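Local coordinates for protein ulvan Lyase-PL25 (Pseudoalteromonas sp. PLSV, PDB 5UAM) that cleaves ulvan, the sulfated cell-wall polysaccharide of green seaweeds, as a polysaccharide lyase of family 25 built on a beta-propeller, at residues F80-G88 with I114-Q122; I158-Q166 with L177-W188. All coordinates share one frame; numbering follows the deposited sequence. Where two conformers were deposited one is given.

Contact 1 of 2, residues F80-G88 with I114-Q122; sequences FRAGISELG and IFYGGHGGQ. With PO4 (phosphate ion), chain E.
Beside the substrate pocket, the ends of two strands from neighbouring blades of the beta-propeller, 75-81 and 112-116, run on into loops that meet, and Glu-86 of segment 80-88 holds Gln-122 of segment 114-122. Gln-122 NE2 donates to Glu-86 OE1 at 2.9 Å, with N-H...O at 162°, and meets the oxygen on its syn side, while the carboxylate and amide planes are turned 46° apart. The same OE1 also accepts from the backbone of Ala-137, so one carboxylate oxygen, reaching over from the neighbouring blade, ties together two points of the long connection between strands 112-116 and 139-143, a task suited to a carboxylate on an extended chain. With Glu-86 replaced by an alanine, Gln-122 NE2 and the Ala-137 amide would probably both lose this acceptor, and the tie between the loops would go. Leu-87 lies against the glycine loop: its CG is 3.3 Å from Gly-117 O, and its CD2 reaches CB of His-119 at 4.0 Å. Between the loops, a water accepts from Glu-86 N and donates to Gly-117 O, while Ser-85 OG accepts from Leu-87 N at 2.9 Å in an ST turn. Tyr-116, with CG set between the backbone N and carbonyl carbon (chi1 72°), sends OH to within 3.4 Å of Gly-83 CA, where a side chain would collide with it. Beyond Leu-87, His-119 NE2 donates nearly straight to phosphate O4 at 2.6 Å, and ND1 is hydrogen-bonded to Asp-97; held at both nitrogens, the ring is probably fixed in its rotation. Propeller active sites are commonly built from loops connecting blade strands, and here such a loop brings His-119, a substrate-binding residue, to the pocket.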
# COMPACT_ATOMS: atom_id res chain seq x y z
N PHE A 80 15.79 7.26 -11.92
CA PHE A 80 15.60 6.95 -13.32
C PHE A 80 14.14 6.61 -13.54
O PHE A 80 13.49 6.01 -12.68
CB PHE A 80 16.44 5.72 -13.75
CG PHE A 80 17.92 5.89 -13.58
CD1 PHE A 80 18.64 6.59 -14.52
CD2 PHE A 80 18.58 5.33 -12.50
CE1 PHE A 80 20.03 6.75 -14.38
CE2 PHE A 80 19.96 5.51 -12.38
CZ PHE A 80 20.66 6.20 -13.31
N ARG A 81 13.63 6.99 -14.70
CA ARG A 81 12.26 6.65 -15.08
C ARG A 81 12.21 5.19 -15.54
O ARG A 81 12.97 4.78 -16.41
CB ARG A 81 11.77 7.55 -16.19
CG ARG A 81 10.33 7.25 -16.58
CD ARG A 81 9.74 8.26 -17.53
NE ARG A 81 10.36 8.22 -18.83
CZ ARG A 81 9.87 8.84 -19.89
NH1 ARG A 81 8.74 9.54 -19.79
NH2 ARG A 81 10.50 8.77 -21.05
N ALA A 82 11.27 4.41 -14.97
CA ALA A 82 11.18 2.99 -15.27
C ALA A 82 10.09 2.63 -16.28
O ALA A 82 10.07 1.49 -16.76
CB ALA A 82 10.93 2.20 -13.98
N GLY A 83 9.20 3.55 -16.62
CA GLY A 83 8.09 3.24 -17.52
C GLY A 83 7.28 4.48 -17.79
O GLY A 83 7.56 5.56 -17.26
N ILE A 84 6.25 4.32 -18.63
CA ILE A 84 5.43 5.41 -19.12
C ILE A 84 3.98 5.10 -18.77
O ILE A 84 3.38 4.18 -19.32
CB ILE A 84 5.61 5.64 -20.63
CG1 ILE A 84 7.07 6.02 -20.92
CG2 ILE A 84 4.63 6.70 -21.14
CD1 ILE A 84 7.39 6.13 -22.39
N SER A 85 3.42 5.90 -17.87
CA SER A 85 2.06 5.69 -17.39
C SER A 85 1.03 6.44 -18.23
O SER A 85 1.17 7.64 -18.51
CB SER A 85 1.92 6.19 -15.96
OG SER A 85 0.57 6.07 -15.54
N GLU A 86 -0.07 5.75 -18.56
CA GLU A 86 -1.19 6.43 -19.20
C GLU A 86 -1.84 7.46 -18.28
O GLU A 86 -2.50 8.38 -18.77
CB GLU A 86 -2.25 5.39 -19.63
CG GLU A 86 -1.75 4.42 -20.66
CD GLU A 86 -2.74 3.33 -21.00
OE1 GLU A 86 -3.79 3.20 -20.33
OE2 GLU A 86 -2.48 2.59 -21.97
N LEU A 87 -1.70 7.29 -16.97
CA LEU A 87 -2.42 8.15 -16.05
C LEU A 87 -1.92 9.58 -16.09
O LEU A 87 -2.68 10.48 -15.75
CB LEU A 87 -2.34 7.60 -14.64
CG LEU A 87 -3.04 6.26 -14.43
CD1 LEU A 87 -2.76 5.79 -13.02
CD2 LEU A 87 -4.54 6.37 -14.69
N GLY A 88 -0.69 9.82 -16.51
CA GLY A 88 -0.20 11.19 -16.62
C GLY A 88 -0.45 11.86 -17.95
O GLY A 88 0.00 12.99 -18.17
N ILE A 114 8.97 -3.42 -11.67
CA ILE A 114 8.16 -2.29 -11.26
C ILE A 114 6.76 -2.49 -11.85
O ILE A 114 6.61 -2.64 -13.06
CB ILE A 114 8.77 -0.94 -11.70
CG1 ILE A 114 10.08 -0.68 -10.95
CG2 ILE A 114 7.78 0.20 -11.51
CD1 ILE A 114 9.92 -0.32 -9.51
N PHE A 115 5.76 -2.56 -10.98
CA PHE A 115 4.36 -2.63 -11.39
C PHE A 115 3.76 -1.25 -11.16
O PHE A 115 4.00 -0.64 -10.12
CB PHE A 115 3.64 -3.70 -10.55
CG PHE A 115 4.29 -5.04 -10.63
CD1 PHE A 115 3.97 -5.94 -11.64
CD2 PHE A 115 5.23 -5.42 -9.71
CE1 PHE A 115 4.56 -7.18 -11.71
CE2 PHE A 115 5.84 -6.67 -9.78
CZ PHE A 115 5.50 -7.54 -10.78
N TYR A 116 3.02 -0.74 -12.13
CA TYR A 116 2.64 0.67 -12.08
C TYR A 116 1.56 0.97 -13.10
O TYR A 116 1.24 0.15 -13.96
CB TYR A 116 3.87 1.54 -12.39
CG TYR A 116 4.28 1.50 -13.84
CD1 TYR A 116 5.01 0.43 -14.36
CD2 TYR A 116 3.91 2.51 -14.72
CE1 TYR A 116 5.36 0.39 -15.70
CE2 TYR A 116 4.25 2.47 -16.06
CZ TYR A 116 4.97 1.41 -16.55
OH TYR A 116 5.30 1.38 -17.89
N GLY A 117 1.00 2.17 -13.01
CA GLY A 117 0.25 2.75 -14.11
C GLY A 117 -1.24 2.48 -14.14
O GLY A 117 -1.94 3.14 -14.91
N GLY A 118 -1.76 1.54 -13.37
CA GLY A 118 -3.14 1.11 -13.54
C GLY A 118 -4.13 1.83 -12.63
O GLY A 118 -3.89 1.99 -11.43
N HIS A 119 -5.28 2.20 -13.20
CA HIS A 119 -6.45 2.54 -12.41
C HIS A 119 -7.66 1.83 -12.97
O HIS A 119 -8.75 2.41 -13.13
CB HIS A 119 -6.65 4.04 -12.26
CG HIS A 119 -7.58 4.41 -11.15
ND1 HIS A 119 -7.88 5.72 -10.87
CD2 HIS A 119 -8.25 3.66 -10.24
CE1 HIS A 119 -8.72 5.77 -9.84
NE2 HIS A 119 -8.95 4.54 -9.44
N GLY A 120 -7.48 0.55 -13.27
CA GLY A 120 -8.57 -0.34 -13.65
C GLY A 120 -8.73 -0.58 -15.14
O GLY A 120 -9.70 -1.26 -15.54
N GLY A 121 -7.84 -0.07 -15.97
CA GLY A 121 -7.98 -0.23 -17.40
C GLY A 121 -9.14 0.57 -17.97
O GLY A 121 -9.77 1.38 -17.29
N GLN A 122 -9.41 0.33 -19.25
CA GLN A 122 -10.48 1.03 -19.94
C GLN A 122 -10.97 0.14 -21.08
O GLN A 122 -10.42 -0.94 -21.32
CB GLN A 122 -10.01 2.40 -20.44
CG GLN A 122 -8.81 2.33 -21.37
CD GLN A 122 -7.53 2.86 -20.75
OE1 GLN A 122 -7.50 3.98 -20.20
NE2 GLN A 122 -6.46 2.08 -20.86
P PO4 E . -10.70 4.05 -6.02
O1 PO4 E . -12.00 4.83 -6.09
O2 PO4 E . -10.88 2.83 -5.21
O3 PO4 E . -9.72 4.98 -5.36
O4 PO4 E . -10.31 3.67 -7.44
O HOH W 1 -0.87 3.22 -17.42

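Contact 2 of 2, residues I158-Q166 with L177-W188. With ZN (zinc ion), chain D; PO4 (phosphate ion), chain E; EDO (1,2-ethanediol), chain J.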
# COMPACT_ATOMS: atom_id res chain seq x y z
N ILE A 158 0.73 -8.74 -17.40
CA ILE A 158 -0.33 -8.89 -16.41
C ILE A 158 -1.58 -8.27 -17.01
O ILE A 158 -1.52 -7.54 -18.00
CB ILE A 158 0.04 -8.20 -15.08
CG1 ILE A 158 0.36 -6.71 -15.29
CG2 ILE A 158 1.26 -8.91 -14.47
CD1 ILE A 158 0.66 -5.95 -14.04
N THR A 159 -2.74 -8.58 -16.42
CA THR A 159 -3.95 -8.00 -17.00
C THR A 159 -3.88 -6.47 -16.92
O THR A 159 -3.41 -5.91 -15.92
CB THR A 159 -5.22 -8.51 -16.33
OG1 THR A 159 -6.33 -7.84 -16.95
CG2 THR A 159 -5.25 -8.25 -14.81
N PRO A 160 -4.36 -5.76 -17.95
CA PRO A 160 -4.40 -4.30 -17.84
C PRO A 160 -5.42 -3.81 -16.84
O PRO A 160 -5.35 -2.64 -16.41
CB PRO A 160 -4.77 -3.85 -19.25
CG PRO A 160 -5.49 -5.04 -19.84
CD PRO A 160 -4.78 -6.23 -19.27
N PHE A 161 -6.38 -4.65 -16.46
CA PHE A 161 -7.47 -4.26 -15.56
C PHE A 161 -6.98 -4.47 -14.14
O PHE A 161 -7.26 -5.48 -13.49
CB PHE A 161 -8.71 -5.10 -15.83
CG PHE A 161 -9.17 -5.06 -17.23
CD1 PHE A 161 -9.64 -3.88 -17.77
CD2 PHE A 161 -9.12 -6.18 -18.04
CE1 PHE A 161 -10.05 -3.81 -19.08
CE2 PHE A 161 -9.52 -6.12 -19.35
CZ PHE A 161 -10.00 -4.94 -19.87
N GLY A 162 -6.24 -3.50 -13.64
CA GLY A 162 -5.66 -3.60 -12.32
C GLY A 162 -5.51 -2.25 -11.63
O GLY A 162 -5.24 -1.23 -12.27
N THR A 163 -5.72 -2.25 -10.32
CA THR A 163 -5.43 -1.13 -9.43
C THR A 163 -4.86 -1.74 -8.15
O THR A 163 -5.30 -2.80 -7.71
CB THR A 163 -6.71 -0.34 -8.98
OG1 THR A 163 -7.60 -0.06 -10.08
CG2 THR A 163 -6.33 0.99 -8.34
N TYR A 164 -3.92 -1.04 -7.52
CA TYR A 164 -3.43 -1.36 -6.16
C TYR A 164 -2.49 -2.56 -6.11
O TYR A 164 -2.72 -3.53 -5.37
CB TYR A 164 -4.57 -1.50 -5.16
CG TYR A 164 -5.47 -0.31 -5.00
CD1 TYR A 164 -4.95 0.92 -4.63
CD2 TYR A 164 -6.83 -0.41 -5.21
CE1 TYR A 164 -5.79 1.99 -4.45
CE2 TYR A 164 -7.66 0.64 -5.04
CZ TYR A 164 -7.15 1.84 -4.66
OH TYR A 164 -7.98 2.92 -4.47
N ASN A 165 -1.39 -2.46 -6.84
CA ASN A 165 -0.43 -3.55 -6.96
C ASN A 165 0.32 -3.81 -5.66
O ASN A 165 0.88 -2.89 -5.06
CB ASN A 165 0.61 -3.23 -8.01
CG ASN A 165 0.02 -3.08 -9.36
OD1 ASN A 165 -0.73 -3.94 -9.82
ND2 ASN A 165 0.40 -2.02 -10.06
N GLN A 166 0.40 -5.07 -5.28
CA GLN A 166 1.09 -5.50 -4.08
C GLN A 166 1.83 -6.76 -4.46
O GLN A 166 1.22 -7.75 -4.86
CB GLN A 166 0.06 -5.73 -2.98
CG GLN A 166 -0.77 -4.50 -2.76
CD GLN A 166 -1.84 -4.66 -1.76
OE1 GLN A 166 -1.57 -5.05 -0.62
NE2 GLN A 166 -3.04 -4.26 -2.13
N LEU A 177 1.34 -11.30 -7.49
CA LEU A 177 0.92 -9.91 -7.62
C LEU A 177 -0.55 -9.85 -7.26
O LEU A 177 -1.38 -10.48 -7.93
CB LEU A 177 1.12 -9.38 -9.05
CG LEU A 177 0.83 -7.88 -9.19
CD1 LEU A 177 1.91 -7.07 -8.51
CD2 LEU A 177 0.75 -7.52 -10.69
N PHE A 178 -0.87 -9.13 -6.19
CA PHE A 178 -2.23 -8.94 -5.72
C PHE A 178 -2.72 -7.56 -6.16
O PHE A 178 -1.97 -6.59 -6.14
CB PHE A 178 -2.27 -9.01 -4.19
CG PHE A 178 -1.97 -10.35 -3.65
CD1 PHE A 178 -0.66 -10.75 -3.52
CD2 PHE A 178 -2.98 -11.21 -3.29
CE1 PHE A 178 -0.35 -11.98 -3.03
CE2 PHE A 178 -2.67 -12.50 -2.81
CZ PHE A 178 -1.34 -12.86 -2.69
N PHE A 179 -3.97 -7.48 -6.59
CA PHE A 179 -4.54 -6.23 -7.06
C PHE A 179 -6.05 -6.39 -7.20
O PHE A 179 -6.60 -7.51 -7.18
CB PHE A 179 -3.94 -5.79 -8.41
CG PHE A 179 -4.03 -6.82 -9.49
CD1 PHE A 179 -3.07 -7.82 -9.62
CD2 PHE A 179 -5.06 -6.80 -10.41
CE1 PHE A 179 -3.15 -8.78 -10.62
CE2 PHE A 179 -5.15 -7.75 -11.41
CZ PHE A 179 -4.18 -8.74 -11.52
N ARG A 180 -6.72 -5.25 -7.33
CA ARG A 180 -8.13 -5.22 -7.70
C ARG A 180 -8.25 -5.32 -9.22
O ARG A 180 -7.62 -4.55 -9.94
CB ARG A 180 -8.77 -3.93 -7.21
CG ARG A 180 -10.27 -3.82 -7.46
CD ARG A 180 -10.89 -2.55 -6.95
NE ARG A 180 -10.41 -1.39 -7.70
CZ ARG A 180 -10.55 -0.13 -7.28
NH1 ARG A 180 -11.15 0.14 -6.13
NH2 ARG A 180 -10.05 0.85 -8.03
N HIS A 181 -9.05 -6.26 -9.70
CA HIS A 181 -9.12 -6.56 -11.14
C HIS A 181 -10.12 -5.63 -11.85
O HIS A 181 -11.11 -6.05 -12.44
CB HIS A 181 -9.46 -8.03 -11.35
CG HIS A 181 -9.19 -8.58 -12.72
ND1 HIS A 181 -9.91 -8.19 -13.83
CD2 HIS A 181 -8.39 -9.58 -13.14
CE1 HIS A 181 -9.52 -8.90 -14.88
NE2 HIS A 181 -8.58 -9.74 -14.49
N GLY A 182 -9.83 -4.32 -11.74
CA GLY A 182 -10.67 -3.30 -12.33
C GLY A 182 -10.89 -2.14 -11.40
O GLY A 182 -10.03 -1.87 -10.54
N ALA A 183 -12.02 -1.47 -11.56
CA ALA A 183 -12.43 -0.38 -10.67
C ALA A 183 -13.26 -0.93 -9.51
O ALA A 183 -13.07 -2.08 -9.12
CB ALA A 183 -13.13 0.70 -11.49
N HIS A 184 -14.16 -0.14 -8.91
CA HIS A 184 -14.79 -0.57 -7.65
C HIS A 184 -15.47 -1.91 -7.75
O HIS A 184 -15.44 -2.71 -6.79
CB HIS A 184 -15.85 0.41 -7.21
CG HIS A 184 -15.29 1.65 -6.64
ND1 HIS A 184 -16.02 2.47 -5.81
CD2 HIS A 184 -14.07 2.22 -6.77
CE1 HIS A 184 -15.26 3.50 -5.46
NE2 HIS A 184 -14.08 3.37 -6.02
N ARG A 185 -16.20 -2.14 -8.83
CA ARG A 185 -17.11 -3.27 -8.89
C ARG A 185 -16.37 -4.43 -9.54
O ARG A 185 -16.69 -4.89 -10.64
CB ARG A 185 -18.41 -2.86 -9.58
CG ARG A 185 -19.13 -1.80 -8.75
CD ARG A 185 -20.47 -1.38 -9.32
NE ARG A 185 -21.23 -0.65 -8.31
CZ ARG A 185 -22.51 -0.32 -8.43
NH1 ARG A 185 -23.19 -0.66 -9.52
NH2 ARG A 185 -23.10 0.33 -7.45
N SER A 186 -15.37 -4.90 -8.80
CA SER A 186 -14.41 -5.86 -9.32
C SER A 186 -13.96 -6.79 -8.22
O SER A 186 -13.89 -6.42 -7.05
CB SER A 186 -13.15 -5.16 -9.85
OG SER A 186 -13.46 -4.18 -10.83
N ASP A 187 -13.62 -8.01 -8.62
CA ASP A 187 -12.99 -8.92 -7.67
C ASP A 187 -11.57 -8.47 -7.38
O ASP A 187 -10.92 -7.79 -8.18
CB ASP A 187 -12.89 -10.33 -8.26
CG ASP A 187 -14.23 -11.05 -8.40
OD1 ASP A 187 -15.33 -10.49 -8.15
OD2 ASP A 187 -14.17 -12.23 -8.81
N TRP A 188 -11.06 -8.85 -6.21
CA TRP A 188 -9.63 -8.81 -5.92
C TRP A 188 -9.04 -10.16 -6.26
O TRP A 188 -9.67 -11.20 -6.02
CB TRP A 188 -9.34 -8.45 -4.47
CG TRP A 188 -9.51 -6.99 -4.22
CD1 TRP A 188 -10.69 -6.30 -4.24
CD2 TRP A 188 -8.50 -6.03 -3.97
NE1 TRP A 188 -10.47 -4.98 -4.00
CE2 TRP A 188 -9.13 -4.78 -3.81
CE3 TRP A 188 -7.11 -6.10 -3.84
CZ2 TRP A 188 -8.43 -3.61 -3.53
CZ3 TRP A 188 -6.39 -4.89 -3.56
CH2 TRP A 188 -7.07 -3.70 -3.41
ZN ZN D . -17.92 2.29 -5.03
P PO4 E . -10.70 4.05 -6.02
O1 PO4 E . -12.00 4.83 -6.09
O2 PO4 E . -10.88 2.83 -5.21
O3 PO4 E . -9.72 4.98 -5.36
O4 PO4 E . -10.31 3.67 -7.44
C1 EDO J . -16.89 -11.91 -11.16
O1 EDO J . -17.39 -11.70 -9.83
C2 EDO J . -18.06 -12.13 -12.12
O2 EDO J . -18.92 -10.99 -12.08
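Gly-182 O is gripped from opposite faces of its carbonyl plane by Thr-163 OG1 at 3.1 Å and Arg-180 NE at 2.9 Å. Thr-163 OG1 also takes a weak bond from Arg-180 NH2, so this small hydroxyl both donates and accepts beside the guanidinium. The backbones form an antiparallel hairpin in which Thr-163 and Arg-180 are a hydrogen-bonded pair, as are Gln-166 and Phe-178; the register slips by one between them, a beta bulge at the corner made by Tyr-164. From this corner the Tyr-164 side chain points toward 177-188 and puts CE2 over one face of the Arg-180 guanidinium, 3.7 Å from Arg-180 NH1, with the planes 68° apart. The opposite face lies against the backbone of Ala-183 and His-184. With CG anti to the backbone N (chi1 -176°) and a bend at chi3, Arg-180 delivers NH1 to phosphate O2 and NH2 to O4, each at 2.9 Å. Tyr-164 and Trp-188 meet rim to rim, nearly parallel. On another side of the hairpin, Thr-159 CG2 packs 3.4 Å from Phe-179 CE2. His-184 binds zinc through ND1 at 2.1 Å, with His-240, Cys-242 and His-254 completing the site, and donates from NE2 to phosphate O1. The phosphate probably mimics an acidic group of ulvan: arginine and histidine hold the anion beside Tyr-164, the proposed proton acceptor, an arrangement consistent with lyase chemistry in which charge on the uronate is neutralised while a proton is withdrawn.

How the contacts relate
From the N terminus, strand 75-81 runs into contact 1, which closes over the 25 intervening residues when the chain returns along strand 112-116. The chain then passes through strands 139-143 and 152-154 before contact 2 opens; this second closure is much shorter, 10 residues, and forms the hairpin of strands 165-169 and 175-180. The two loops therefore follow in series, neither enclosing nor crossing the other. In space their centres are about 13 Å apart, and they touch where Gly-120 N probably bonds to Gly-162 O at 3.0 Å. Contact 1 ties the sheet of strand 75-81 to that of 112-116, contact 2 closes the first hairpin of the next sheet, and the seam between them brings both to the same anion site.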